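Local coordinates for Endonuclease/exonuclease/phosphatase domain-containing protein (Enterococcus faecalis, PDB 3L1W), which is of unknown function but belongs to the endonuclease/exonuclease/phosphatase family and may act as a 3'-5' RNA exonuclease, at residues A106-I111 / H132-S137; F58-A63 / A75-E80. All blocks are in the same frame, centred on the assembly; numbering follows the deposited sequence.

Interaction 1: A106-I111 / H132-S137; sequences AGCPRI and HLDHIS
His132, the last residue of strand 126-132, opens a contact in which one arginine reaches over from a neighbouring loop and meets four consecutive residues. Two waters tie the His132 backbone to Ile111 O: one accepts from His132 N, the other donates to His132 O, and both donate to Ile111 O. With CG anti to the backbone N (chi1 -167°), the imidazole presents a face to Arg110, whose NH1 sits over the ring centre, 3.5 Å from His132 CE1. The guanidinium stands 77° from the ring plane, so it comes end-on rather than stacked. His132 also touches Glu43, Asp166 and Asn168.

Leu133 points away from the 106-111 loop and packs on Arg141 and Met145 of helix 138-151, while its carbonyl O lies over one guanidinium face and accepts a hydrogen bond from Asn168.

Asp134 is the hub. Its OD1 takes the salt bridge from Arg110 NE at 2.8 Å; the carboxylate is perpendicular to the guanidinium, and NE meets OD1 from above the carboxylate plane. The bend of Arg110 at chi2 (-84°) swings NE into place, while Cys108 SG lies 3.6 Å from the same Asp134 OD1. The other oxygen, OD2, accepts the backbone N-H of Gly107 at 3.1 Å, though the modelled place of OD2 is less certain. One buried carboxylate thus grips both the side chain and the backbone of the 106-111 loop, and its charge would offset that of the arginine.

His135 sets CD2 3.2 Å from Arg110 NH2, near the guanidinium plane. Ile136 lays CD1 4.0 Å from Gly107 N on the solvent-exposed side, and Ser137, at the N-cap of helix 138-151, bonds Ala140 N through its OG. A salt bridge thus joins two loops at the strand ends of the DNase I-like fold, where this family typically builds its active site.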
loop_
_atom_site.group_PDB
_atom_site.type_symbol
_atom_site.label_atom_id
_atom_site.label_comp_id
_atom_site.label_asym_id
_atom_site.label_seq_id
_atom_site.Cartn_x
_atom_site.Cartn_y
_atom_site.Cartn_z
ATOM N N ALA A 106 2.841 -8.709 -36.281
ATOM C CA ALA A 106 3.600 -8.483 -35.051
ATOM C C ALA A 106 5.098 -8.493 -35.293
ATOM O O ALA A 106 5.567 -9.025 -36.294
ATOM C CB ALA A 106 3.232 -9.521 -33.986
ATOM N N GLY A 107 5.845 -7.913 -34.359
ATOM C CA GLY A 107 7.289 -7.818 -34.497
ATOM C C GLY A 107 8.073 -8.928 -33.817
ATOM O O GLY A 107 9.292 -9.011 -33.948
ATOM N N CYS A 108 7.379 -9.787 -33.081
ATOM C CA CYS A 108 8.048 -10.845 -32.335
ATOM C C CYS A 108 7.022 -11.848 -31.826
ATOM O O CYS A 108 5.830 -11.549 -31.797
ATOM C CB CYS A 108 8.817 -10.247 -31.153
ATOM S SG CYS A 108 7.760 -9.501 -29.875
ATOM N N PRO A 109 7.480 -13.042 -31.428
ATOM C CA PRO A 109 6.539 -13.984 -30.819
ATOM C C PRO A 109 5.955 -13.369 -29.557
ATOM O O PRO A 109 6.663 -12.670 -28.821
ATOM C CB PRO A 109 7.420 -15.194 -30.476
ATOM C CG PRO A 109 8.638 -15.045 -31.330
ATOM C CD PRO A 109 8.851 -13.572 -31.457
ATOM N N ARG A 110 4.661 -13.583 -29.340
ATOM C CA ARG A 110 3.995 -13.137 -28.128
ATOM C C ARG A 110 3.162 -14.296 -27.642
ATOM O O ARG A 110 2.623 -15.060 -28.448
ATOM C CB ARG A 110 3.071 -11.948 -28.402
ATOM C CG ARG A 110 3.784 -10.688 -28.824
ATOM C CD ARG A 110 4.271 -9.908 -27.630
ATOM N NE ARG A 110 5.097 -8.783 -28.051
ATOM C CZ ARG A 110 5.688 -7.942 -27.215
ATOM N NH1 ARG A 110 5.527 -8.092 -25.906
ATOM N NH2 ARG A 110 6.429 -6.948 -27.685
ATOM N N ILE A 111 3.055 -14.438 -26.331
ATOM C CA ILE A 111 2.210 -15.486 -25.795
ATOM C C ILE A 111 1.163 -14.912 -24.863
ATOM O O ILE A 111 1.275 -13.779 -24.385
ATOM C CB ILE A 111 3.016 -16.550 -25.028
ATOM C CG1 ILE A 111 3.765 -15.917 -23.855
ATOM C CG2 ILE A 111 3.982 -17.281 -25.975
ATOM C CD1 ILE A 111 4.165 -16.926 -22.785
ATOM N N HIS A 132 -0.001 -9.564 -22.598
ATOM C CA HIS A 132 1.038 -8.613 -22.988
ATOM C C HIS A 132 1.049 -8.467 -24.494
ATOM O O HIS A 132 1.624 -9.292 -25.203
ATOM C CB HIS A 132 2.427 -9.019 -22.487
ATOM C CG HIS A 132 3.440 -7.924 -22.612
ATOM N ND1 HIS A 132 4.785 -8.112 -22.370
ATOM C CD2 HIS A 132 3.297 -6.618 -22.945
ATOM C CE1 HIS A 132 5.428 -6.973 -22.562
ATOM N NE2 HIS A 132 4.548 -6.049 -22.908
ATOM N N LEU A 133 0.408 -7.415 -24.983
ATOM C CA LEU A 133 0.227 -7.269 -26.428
ATOM C C LEU A 133 1.425 -6.577 -27.042
ATOM O O LEU A 133 2.192 -5.930 -26.340
ATOM C CB LEU A 133 -1.057 -6.498 -26.746
ATOM C CG LEU A 133 -2.337 -7.086 -26.147
ATOM C CD1 LEU A 133 -3.549 -6.262 -26.533
ATOM C CD2 LEU A 133 -2.510 -8.536 -26.584
ATOM N N ASP A 134 1.566 -6.719 -28.362
ATOM C CA ASP A 134 2.696 -6.180 -29.101
ATOM C C ASP A 134 2.737 -4.658 -29.032
ATOM O O ASP A 134 1.702 -4.001 -29.074
ATOM C CB ASP A 134 2.588 -6.621 -30.567
ATOM C CG ASP A 134 3.921 -6.989 -31.165
ATOM O OD1 ASP A 134 4.575 -7.919 -30.654
ATOM O OD2 ASP A 134 4.316 -6.356 -32.159
ATOM N N HIS A 135 3.932 -4.091 -28.925
ATOM C CA HIS A 135 4.071 -2.638 -28.896
ATOM C C HIS A 135 4.122 -2.032 -30.300
ATOM O O HIS A 135 3.955 -0.831 -30.475
ATOM C CB HIS A 135 5.325 -2.224 -28.117
ATOM C CG HIS A 135 6.597 -2.818 -28.648
ATOM N ND1 HIS A 135 7.277 -2.283 -29.722
ATOM C CD2 HIS A 135 7.317 -3.891 -28.244
ATOM C CE1 HIS A 135 8.357 -3.006 -29.961
ATOM N NE2 HIS A 135 8.405 -3.988 -29.080
ATOM N N ILE A 136 4.336 -2.868 -31.304
ATOM C CA ILE A 136 4.642 -2.374 -32.640
ATOM C C ILE A 136 3.545 -1.494 -33.264
ATOM O O ILE A 136 3.843 -0.465 -33.870
ATOM C CB ILE A 136 5.016 -3.550 -33.578
ATOM C CG1 ILE A 136 5.801 -3.062 -34.787
ATOM C CG2 ILE A 136 3.785 -4.311 -34.017
ATOM C CD1 ILE A 136 6.127 -4.178 -35.753
ATOM N N SER A 137 2.279 -1.884 -33.113
ATOM C CA SER A 137 1.197 -1.148 -33.756
ATOM C C SER A 137 -0.161 -1.489 -33.173
ATOM O O SER A 137 -0.338 -2.538 -32.557
ATOM C CB SER A 137 1.174 -1.453 -35.256
ATOM O OG SER A 137 0.635 -2.746 -35.498
HETATM O O HOH W 1 -0.875 -12.180 -23.457
HETATM O O HOH W 2 2.963 -11.656 -24.636
#

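Interaction 2: F58-A63 / A75-E80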
loop_
_atom_site.group_PDB
_atom_site.type_symbol
_atom_site.label_atom_id
_atom_site.label_comp_id
_atom_site.label_asym_id
_atom_site.label_seq_id
_atom_site.Cartn_x
_atom_site.Cartn_y
_atom_site.Cartn_z
ATOM N N PHE A 58 5.261 -16.333 -3.256
ATOM C CA PHE A 58 4.229 -16.881 -4.147
ATOM C C PHE A 58 4.605 -18.143 -4.919
ATOM O O PHE A 58 5.767 -18.373 -5.240
ATOM C CB PHE A 58 3.818 -15.827 -5.180
ATOM C CG PHE A 58 3.004 -14.713 -4.614
ATOM C CD1 PHE A 58 3.610 -13.675 -3.939
ATOM C CD2 PHE A 58 1.627 -14.701 -4.764
ATOM C CE1 PHE A 58 2.849 -12.631 -3.406
ATOM C CE2 PHE A 58 0.858 -13.667 -4.242
ATOM C CZ PHE A 58 1.472 -12.629 -3.552
ATOM N N THR A 59 3.597 -18.955 -5.228
ATOM C CA THR A 59 3.750 -20.006 -6.228
ATOM C C THR A 59 3.780 -19.311 -7.582
ATOM O O THR A 59 3.081 -18.320 -7.783
ATOM C CB THR A 59 2.585 -21.004 -6.140
ATOM O OG1 THR A 59 2.601 -21.618 -4.847
ATOM C CG2 THR A 59 2.725 -22.104 -7.195
ATOM N N CYS A 60 4.616 -19.812 -8.488
ATOM C CA CYS A 60 4.843 -19.181 -9.782
ATOM C C CYS A 60 4.550 -20.120 -10.940
ATOM O O CYS A 60 5.212 -21.144 -11.099
ATOM C CB CYS A 60 6.298 -18.724 -9.885
ATOM S SG CYS A 60 6.697 -17.895 -11.437
ATOM N N LEU A 61 3.547 -19.759 -11.731
ATOM C CA LEU A 61 3.276 -20.384 -13.012
ATOM C C LEU A 61 3.942 -19.512 -14.064
ATOM O O LEU A 61 3.801 -18.295 -14.034
ATOM C CB LEU A 61 1.771 -20.386 -13.254
ATOM C CG LEU A 61 1.301 -20.666 -14.677
ATOM C CD1 LEU A 61 1.533 -22.135 -15.028
ATOM C CD2 LEU A 61 -0.175 -20.305 -14.800
ATOM N N SER A 62 4.672 -20.112 -14.996
ATOM C CA SER A 62 5.324 -19.294 -16.016
ATOM C C SER A 62 5.410 -19.988 -17.362
ATOM O O SER A 62 5.259 -21.202 -17.460
ATOM C CB SER A 62 6.727 -18.863 -15.578
ATOM O OG SER A 62 7.621 -19.963 -15.571
ATOM N N ALA A 63 5.654 -19.188 -18.395
ATOM C CA ALA A 63 5.841 -19.689 -19.755
ATOM C C ALA A 63 6.591 -18.607 -20.501
ATOM O O ALA A 63 6.567 -17.446 -20.095
ATOM C CB ALA A 63 4.501 -19.964 -20.414
ATOM N N ALA A 75 4.344 -14.567 -16.131
ATOM C CA ALA A 75 4.121 -15.404 -14.964
ATOM C C ALA A 75 2.792 -15.059 -14.342
ATOM O O ALA A 75 2.279 -13.940 -14.492
ATOM C CB ALA A 75 5.256 -15.221 -13.931
ATOM N N ILE A 76 2.215 -16.032 -13.653
ATOM C CA ILE A 76 1.121 -15.747 -12.745
ATOM C C ILE A 76 1.564 -16.229 -11.380
ATOM O O ILE A 76 1.846 -17.409 -11.197
ATOM C CB ILE A 76 -0.183 -16.456 -13.158
ATOM C CG1 ILE A 76 -0.616 -15.988 -14.547
ATOM C CG2 ILE A 76 -1.290 -16.148 -12.129
ATOM C CD1 ILE A 76 -1.805 -16.755 -15.110
ATOM N N LEU A 77 1.695 -15.290 -10.447
ATOM C CA LEU A 77 2.050 -15.625 -9.079
ATOM C C LEU A 77 0.752 -15.793 -8.318
ATOM O O LEU A 77 -0.180 -15.008 -8.492
ATOM C CB LEU A 77 2.862 -14.487 -8.447
ATOM C CG LEU A 77 4.143 -14.072 -9.168
ATOM C CD1 LEU A 77 4.846 -12.945 -8.418
ATOM C CD2 LEU A 77 5.072 -15.273 -9.333
ATOM N N TYR A 78 0.677 -16.809 -7.471
ATOM C CA TYR A 78 -0.523 -16.985 -6.657
ATOM C C TYR A 78 -0.211 -17.614 -5.313
ATOM O O TYR A 78 0.791 -18.315 -5.145
ATOM C CB TYR A 78 -1.604 -17.780 -7.414
ATOM C CG TYR A 78 -1.214 -19.192 -7.785
ATOM C CD1 TYR A 78 -1.654 -20.275 -7.034
ATOM C CD2 TYR A 78 -0.408 -19.439 -8.884
ATOM C CE1 TYR A 78 -1.306 -21.576 -7.384
ATOM C CE2 TYR A 78 -0.056 -20.741 -9.238
ATOM C CZ TYR A 78 -0.507 -21.792 -8.478
ATOM O OH TYR A 78 -0.152 -23.076 -8.828
ATOM N N ASN A 79 -1.079 -17.341 -4.349
ATOM C CA ASN A 79 -0.943 -17.886 -3.001
ATOM C C ASN A 79 -1.891 -19.065 -2.864
ATOM O O ASN A 79 -3.110 -18.885 -2.904
ATOM C CB ASN A 79 -1.307 -16.797 -1.987
ATOM C CG ASN A 79 -1.241 -17.276 -0.547
ATOM O OD1 ASN A 79 -1.264 -18.469 -0.272
ATOM N ND2 ASN A 79 -1.168 -16.328 0.385
ATOM N N GLU A 80 -1.341 -20.268 -2.714
ATOM C CA GLU A 80 -2.159 -21.480 -2.675
ATOM C C GLU A 80 -3.111 -21.576 -1.484
ATOM O O GLU A 80 -4.077 -22.344 -1.522
ATOM C CB GLU A 80 -1.269 -22.720 -2.771
ATOM C CG GLU A 80 -0.699 -22.928 -4.172
ATOM C CD GLU A 80 0.221 -24.132 -4.260
ATOM O OE1 GLU A 80 -0.138 -25.201 -3.729
ATOM O OE2 GLU A 80 1.303 -24.007 -4.867
HETATM O O HOH W 3 1.539 -20.467 -2.587
#
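Strands 59-64 and 73-78 form an antiparallel beta hairpin at one margin of a sheet of the DNase I-like sandwich. Four backbone hydrogen bonds stitch it: Thr59 and Tyr78 exchange a pair, as do Leu61 and Ile76, with Ile76 N to Leu61 O the shortest at 2.8 Å. Between them Cys60 faces Leu77, and beyond Leu61-Ile76 Ser62 faces Ala75, both as non-hydrogen-bonded pairs.

On the sheet face bearing Cys60, its CB and SG both touch Leu77 CD2 at 3.7 Å; Val49 and Lys53 of helix 46-55 pack on Cys60, and Ile41 of strand 38-44 on Leu77. On the other face, Leu61 and Ile76 run side by side, with CD2 of Leu61 3.9 Å from CD1 of Ile76, against Leu113 of strand 111-119.

Tyr78 takes the crowded first torsion (chi1 62°), which brings its ring under Thr59: Thr59 CB makes a CH-pi contact 4.0 Å from the ring centroid, nearly along the normal. Phe117 meets the same tyrosine edge-to-face. Where strand 59-64 begins and strand 73-78 ends, a water accepts from Glu80 N and donates to Thr59 OG1, and the threonine hydroxyl in turn donates to Glu80 OE2 at 2.7 Å, from above the carboxylate plane.

Overall arrangement
The two contacts show how one fold uses different chemistry in different parts of its structure. Interaction 2 joins neighbouring strands within a sheet through regular backbone hydrogen bonds and apolar side chains, with its polar side-chain contact kept to the open end of the hairpin. Interaction 1 lacks any strand pairing: two loops leading into and out of the second sheet's strands meet through a buried ion pair and bridging waters, grading into exposed residues. Both are partly buried, and their centres lie 23 Å apart. Ile111, where the first loop enters strand 111-119, links them, its CD1 packing 3.6 Å from Ala63 O across the interface between the two sheets.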